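Local structure of endoglucanase (Bacillus akibai, 1UWW) at residues Phe130-Leu133 with Glu134-Asn137; Asn156-Asp159 with Asp160-Leu163. The protein hydrolyses internal beta-1,4-glucosidic linkages in cellulose and related glucans, the part in this structure being its family 28 carbohydrate-binding module, specific for non-crystalline cellulose. All coordinates share one frame; numbering follows the deposited sequence.

How the contacts relate
Contact 1 (130-137) and contact 2 (156-163) are two local turns of the same beta-sandwich module, met in that order along the chain. Their centres lie about 36 Å apart, on opposite sides of the chain's centre, and their nearest atoms about 27 Å apart. Both occupy loops that pass between the two antiparallel sheets: 130-137 leaves strand 120-129 of the five-stranded sheet for strand 138-139 of the six-stranded one, and 156-163 runs from strand 142-150 back to strand 165-173. The two turns therefore form separately at far ends of the sandwich, yet each includes residues that meet the second subunit: Asp131 and Glu132 in contact 1, Asn156 in contact 2.

Contact 1 of 2, residues Phe130-Leu133 with Glu134-Asn137; sequences FDEL and EEAN. Unlike the reference sequence in segment 134-137: Ala136 (reference Pro).
The loop that carries the chain from strand 120-129 to strand 138-139, and so from one sheet of the beta-sandwich to the other, is wound by two successive backbone bonds from residue i+3 back to residue i. Glu135 N donates to Glu132 O at 3.1 Å, and Ala136 N donates to Leu133 O at 3.2 Å. A water ties the same turn further on, lying 2.7 Å from Leu133 O and 2.7 Å from Ala136 O. On the inner side, Ala136 CB sits 3.6 Å from Leu133 O, while the Leu133 and Ala136 side chains both pack on Tyr143 and Tyr145 of strand 142-150. Leu133 N is buried with no hydrogen-bond partner in the model.

The outer side is strongly acidic. Glu134 places CG between its backbone N and carbonyl carbon (chi1 56°) and bends again at chi2, which folds the chain back over the preceding turn until OE2 lies 2.9 Å from Asp131 O. With Glu134 ionised both atoms are acceptors and no hydrogen bond is counted; the close approach probably disfavours the charged form and may raise its pKa. Glu132 and Glu135 slant across each other with their carboxylate planes 72° apart. For Glu132 the stronger polar link is intersubunit: its OE2 accepts from Gly103 N of the second subunit and also lies close to the like-charged Asp131 OD2 of that subunit. The other oxygen, Glu132 OE1, comes within 3.2 Å of Glu135 OE1.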
# COMPACT_ATOMS: atom_id res chain seq x y z
N PHE A 130 -8.15 -0.45 -12.52
CA PHE A 130 -8.60 -0.96 -13.83
C PHE A 130 -9.93 -0.37 -14.26
O PHE A 130 -10.31 -0.44 -15.44
CB PHE A 130 -8.64 -2.48 -13.85
CG PHE A 130 -7.27 -3.11 -13.67
CD1 PHE A 130 -6.24 -2.84 -14.57
CD2 PHE A 130 -6.99 -3.93 -12.62
CE1 PHE A 130 -4.98 -3.40 -14.41
CE2 PHE A 130 -5.73 -4.50 -12.47
CZ PHE A 130 -4.73 -4.22 -13.38
N ASP A 131 -10.64 0.26 -13.33
CA ASP A 131 -11.88 0.94 -13.71
C ASP A 131 -11.62 2.28 -14.34
O ASP A 131 -12.56 2.92 -14.84
CB ASP A 131 -12.77 1.13 -12.49
CG ASP A 131 -13.22 -0.17 -11.91
OD1 ASP A 131 -13.60 -1.09 -12.70
OD2 ASP A 131 -13.19 -0.40 -10.69
N GLU A 132 -10.37 2.73 -14.30
CA GLU A 132 -9.99 4.02 -14.83
C GLU A 132 -9.13 3.90 -16.11
O GLU A 132 -8.43 4.86 -16.47
CB GLU A 132 -9.24 4.83 -13.77
CG GLU A 132 -9.95 4.97 -12.42
CD GLU A 132 -10.92 6.10 -12.39
OE1 GLU A 132 -10.97 6.92 -13.34
OE2 GLU A 132 -11.66 6.16 -11.38
N LEU A 133 -9.14 2.76 -16.80
CA LEU A 133 -8.33 2.61 -18.04
C LEU A 133 -8.64 3.61 -19.16
O LEU A 133 -7.75 4.00 -19.94
CB LEU A 133 -8.45 1.18 -18.57
CG LEU A 133 -7.79 0.09 -17.74
CD1 LEU A 133 -8.10 -1.27 -18.32
CD2 LEU A 133 -6.30 0.31 -17.66
N GLU A 134 -9.88 4.04 -19.24
CA GLU A 134 -10.31 4.96 -20.29
C GLU A 134 -9.65 6.34 -20.11
O GLU A 134 -9.51 7.09 -21.08
CB GLU A 134 -11.85 5.04 -20.29
CG GLU A 134 -12.45 5.45 -18.94
CD GLU A 134 -12.79 4.30 -17.99
OE1 GLU A 134 -12.26 3.15 -18.14
OE2 GLU A 134 -13.59 4.54 -17.07
N GLU A 135 -9.21 6.65 -18.88
CA GLU A 135 -8.51 7.90 -18.54
C GLU A 135 -6.98 7.80 -18.57
O GLU A 135 -6.29 8.82 -18.44
CB GLU A 135 -8.93 8.39 -17.13
CG GLU A 135 -10.28 9.10 -17.05
CD GLU A 135 -11.47 8.18 -17.19
OE1 GLU A 135 -11.51 7.11 -16.51
OE2 GLU A 135 -12.38 8.52 -17.98
N ALA A 136 -6.44 6.59 -18.71
CA ALA A 136 -5.00 6.35 -18.70
C ALA A 136 -4.38 6.69 -20.04
O ALA A 136 -5.05 6.64 -21.06
CB ALA A 136 -4.70 4.88 -18.35
N ASN A 137 -3.10 7.01 -20.03
CA ASN A 137 -2.36 7.17 -21.27
C ASN A 137 -2.23 5.85 -21.99
O ASN A 137 -1.80 4.88 -21.40
CB ASN A 137 -0.99 7.74 -20.98
CG ASN A 137 -1.05 9.19 -20.58
OD1 ASN A 137 -1.89 9.95 -21.08
ND2 ASN A 137 -0.20 9.57 -19.65
O HOH W 1 -7.00 5.17 -22.23

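Contact 2 of 2, residues Asn156-Asp159 with Asp160-Leu163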
# COMPACT_ATOMS: atom_id res chain seq x y z
N ASN A 156 14.09 4.03 8.02
CA ASN A 156 14.97 2.98 8.57
C ASN A 156 16.10 2.59 7.64
O ASN A 156 16.71 1.53 7.79
CB ASN A 156 14.16 1.75 8.95
CG ASN A 156 13.73 1.76 10.39
OD1 ASN A 156 14.50 2.15 11.29
ND2 ASN A 156 12.52 1.32 10.63
N ILE A 157 16.38 3.44 6.66
CA ILE A 157 17.64 3.36 5.94
C ILE A 157 18.27 4.73 5.96
O ILE A 157 17.63 5.72 6.25
CB ILE A 157 17.49 2.84 4.47
CG1 ILE A 157 16.71 3.85 3.61
CG2 ILE A 157 16.87 1.43 4.42
CD1 ILE A 157 16.51 3.42 2.19
N GLN A 158 19.55 4.75 5.64
CA GLN A 158 20.30 5.98 5.42
C GLN A 158 20.77 6.01 3.98
O GLN A 158 20.61 5.04 3.24
CB GLN A 158 21.48 5.98 6.35
CG GLN A 158 21.03 6.00 7.80
CD GLN A 158 22.11 5.78 8.77
OE1 GLN A 158 23.03 4.98 8.54
NE2 GLN A 158 22.01 6.47 9.89
N ASP A 159 21.35 7.12 3.56
CA ASP A 159 21.72 7.26 2.16
C ASP A 159 22.81 6.30 1.73
O ASP A 159 22.90 5.97 0.54
CB ASP A 159 22.15 8.71 1.87
CG ASP A 159 20.98 9.68 1.89
OD1 ASP A 159 19.80 9.25 2.06
OD2 ASP A 159 21.14 10.92 1.70
N ASP A 160 23.62 5.82 2.65
CA ASP A 160 24.68 4.86 2.36
C ASP A 160 24.37 3.41 2.79
O ASP A 160 25.22 2.53 2.68
CB ASP A 160 26.03 5.32 2.96
CG ASP A 160 26.09 5.22 4.47
OD1 ASP A 160 25.09 4.94 5.17
OD2 ASP A 160 27.18 5.45 5.05
N THR A 161 23.17 3.15 3.27
CA THR A 161 22.80 1.78 3.68
C THR A 161 22.81 0.82 2.49
O THR A 161 22.15 1.08 1.47
CB THR A 161 21.41 1.77 4.27
OG1 THR A 161 21.38 2.62 5.42
CG2 THR A 161 21.01 0.37 4.75
N LEU A 162 23.50 -0.30 2.60
CA LEU A 162 23.51 -1.33 1.57
C LEU A 162 22.16 -2.03 1.61
O LEU A 162 21.77 -2.61 2.61
CB LEU A 162 24.64 -2.33 1.78
CG LEU A 162 26.02 -1.72 1.56
CD1 LEU A 162 27.08 -2.71 2.07
CD2 LEU A 162 26.28 -1.36 0.13
N LEU A 163 21.44 -1.98 0.49
CA LEU A 163 20.08 -2.49 0.41
C LEU A 163 20.01 -3.95 -0.04
O LEU A 163 18.98 -4.60 0.16
CB LEU A 163 19.26 -1.58 -0.51
CG LEU A 163 19.18 -0.11 -0.05
CD1 LEU A 163 18.52 0.76 -1.13
CD2 LEU A 163 18.43 -0.02 1.27
O HOH W 2 20.43 3.26 0.99
O HOH W 3 23.99 3.19 6.85
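Gln158 and Asp160 extend side by side and point the same way, their amide and carboxylate planes 56° apart, while the Thr161 side chain crosses Gln158 at about a right angle. A water occupies the place where the three polar ends converge: it donates to Gln158 OE1 at 2.6 Å and to Asp160 OD1 at 2.7 Å, and accepts from Thr161 OG1 at 3.0 Å. With its proton committed to the water, Thr161 OG1 in turn accepts from Gln158 N at 2.8 Å, along a nearly straight N-H...O path of 162°. With OG1 anti to the Thr161 carbonyl carbon (chi1 -61°), the hydroxyl is directed back to Gln158, the first residue of the turn. Residues 158-161 form a type I beta turn in the connection between strands 142-150 and 165-173, closed by the hydrogen bond from Thr161 N to Gln158 O, 3.2 Å. A second water spans the turn, giving one proton to Gln158 O (2.9 Å) and one to Thr161 O. Asp159 OD1, at the turn's second position, forms salt bridges with Arg152, earlier in the same loop, and with Arg83 of another loop. Beneath the polar layer, Ile157 and Leu163 cross roughly perpendicularly as buried apolar side chains, with Ile157 CG2 3.8 Å from Leu163 CD2.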